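Local structure of RNA-binding protein HI_1333 (Haemophilus influenzae, 1JO0) at residues A[36-39]-A[40-44]. The protein probably binds RNA through its CRS1/YhbY (CRM) domain. Numbering follows the deposited sequence. Where two conformers were deposited one is given.
Sequences EIEN and ALNHH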
loop_
_atom_site.group_PDB
_atom_site.type_symbol
_atom_site.label_atom_id
_atom_site.label_comp_id
_atom_site.label_asym_id
_atom_site.label_seq_id
_atom_site.Cartn_x
_atom_site.Cartn_y
_atom_site.Cartn_z
ATOM N N GLU A 36 6.915 -9.066 3.119
ATOM C CA GLU A 36 7.423 -8.225 2.035
ATOM C C GLU A 36 6.737 -6.863 2.139
ATOM O O GLU A 36 7.406 -5.858 1.961
ATOM C CB GLU A 36 7.180 -8.819 0.667
ATOM C CG GLU A 36 7.990 -10.063 0.243
ATOM C CD GLU A 36 7.479 -10.482 -1.129
ATOM O OE1 GLU A 36 6.911 -11.575 -1.302
ATOM O OE2 GLU A 36 7.645 -9.662 -2.066
ATOM N N ILE A 37 5.446 -6.837 2.441
ATOM C CA ILE A 37 4.733 -5.554 2.556
ATOM C C ILE A 37 5.259 -4.804 3.757
ATOM O O ILE A 37 5.511 -3.582 3.665
ATOM C CB ILE A 37 3.217 -5.778 2.600
ATOM C CG1 ILE A 37 2.724 -6.348 1.253
ATOM C CG2 ILE A 37 2.487 -4.503 2.917
ATOM C CD1 ILE A 37 1.286 -6.845 1.290
ATOM N N GLU A 38 5.448 -5.444 4.877
ATOM C CA GLU A 38 6.030 -4.753 6.035
ATOM C C GLU A 38 7.400 -4.159 5.739
ATOM O O GLU A 38 7.684 -3.039 6.088
ATOM C CB GLU A 38 6.224 -5.735 7.181
ATOM C CG GLU A 38 5.022 -5.875 8.027
ATOM C CD GLU A 38 4.702 -4.643 8.884
ATOM O OE1 GLU A 38 3.511 -4.472 9.153
ATOM O OE2 GLU A 38 5.582 -3.870 9.302
ATOM N N ASN A 39 8.246 -4.946 5.084
ATOM C CA ASN A 39 9.581 -4.530 4.730
ATOM C C ASN A 39 9.503 -3.288 3.862
ATOM O O ASN A 39 10.227 -2.313 4.001
ATOM C CB ASN A 39 10.310 -5.670 4.042
ATOM C CG ASN A 39 11.727 -5.278 3.667
ATOM O OD1 ASN A 39 12.556 -4.918 4.507
ATOM N ND2 ASN A 39 12.019 -5.368 2.384
ATOM N N ALA A 40 8.636 -3.334 2.861
ATOM C CA ALA A 40 8.478 -2.250 1.907
ATOM C C ALA A 40 7.961 -0.978 2.566
ATOM O O ALA A 40 8.442 0.125 2.335
ATOM C CB ALA A 40 7.561 -2.723 0.784
ATOM N N LEU A 41 6.970 -1.086 3.445
ATOM C CA LEU A 41 6.503 0.033 4.224
ATOM C C LEU A 41 7.620 0.638 5.049
ATOM O O LEU A 41 7.779 1.858 5.120
ATOM C CB LEU A 41 5.343 -0.322 5.133
ATOM C CG LEU A 41 4.006 -0.617 4.455
ATOM C CD1 LEU A 41 3.034 -1.230 5.474
ATOM C CD2 LEU A 41 3.381 0.600 3.811
ATOM N N ASN A 42 8.402 -0.198 5.702
ATOM C CA ASN A 42 9.492 0.258 6.541
ATOM C C ASN A 42 10.513 1.078 5.771
ATOM O O ASN A 42 10.905 2.145 6.254
ATOM C CB ASN A 42 10.201 -0.913 7.204
ATOM C CG ASN A 42 9.407 -1.388 8.410
ATOM O OD1 ASN A 42 8.550 -0.670 8.927
ATOM N ND2 ASN A 42 9.792 -2.603 8.740
ATOM N N HIS A 43 10.934 0.552 4.603
ATOM C CA HIS A 43 11.961 1.275 3.858
ATOM C C HIS A 43 11.399 2.445 3.072
ATOM O O HIS A 43 12.064 3.475 2.952
ATOM C CB HIS A 43 12.701 0.344 2.898
ATOM C CG HIS A 43 13.564 -0.625 3.669
ATOM N ND1 HIS A 43 14.653 -0.210 4.361
ATOM C CD2 HIS A 43 13.415 -1.943 3.906
ATOM C CE1 HIS A 43 15.206 -1.240 4.965
ATOM N NE2 HIS A 43 14.471 -2.320 4.705
ATOM N N HIS A 44 10.188 2.285 2.500
ATOM C CA HIS A 44 9.736 3.249 1.510
ATOM C C HIS A 44 8.618 4.188 1.976
ATOM O O HIS A 44 8.470 5.242 1.335
ATOM C CB HIS A 44 9.208 2.525 0.257
ATOM C CG HIS A 44 10.284 1.699 -0.363
ATOM N ND1 HIS A 44 11.363 2.271 -0.988
ATOM C CD2 HIS A 44 10.415 0.360 -0.470
ATOM C CE1 HIS A 44 12.153 1.307 -1.470
ATOM N NE2 HIS A 44 11.588 0.141 -1.170
HETATM O O HOH W 1 8.232 -3.907 10.123
HETATM O O HOH W 2 12.349 -4.182 7.167
#
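Asn-39 brings the OD1 of its amide to the edge of the His-43 ring one helical turn on, near the plane of the imidazole, with Asn-39 OD1 3.2 Å from His-43 CD2. The amide itself stands steeply to that ring, the two planes 76° apart. CG of Asn-39 lies anti to the backbone N (chi1 -179°), beside the carbonyl carbon, which turns OD1 toward the next turn and His-43. Water 2 donates to the same Asn-39 OD1 at 2.8 Å. Water 1 donates to Glu-38 OE2, 2.8 Å away; its link on to Asn-42 ND2 is doubtful, being unusually short and belonging to one of two conformers. The Glu-38 carboxylate is also salt-bridged to Arg-86. On the buried side Ile-37 and Leu-41 run side by side, Ile-37 CG2 to Leu-41 CD1 4.2 Å. Successive i to i+4 backbone bonds tie the turns together, among them the nearly straight Leu-41 N to Ile-37 O at 2.9 Å. These are the last nine residues of helix 31-44, the crossover of the beta-alpha-beta unit between strands 22-24 and 46-51: Ile-37, Ala-40 and Leu-41 pack on Ile-47 of the second strand, while Ile-37 and Leu-41 also meet Thr-70 of helix 56-70.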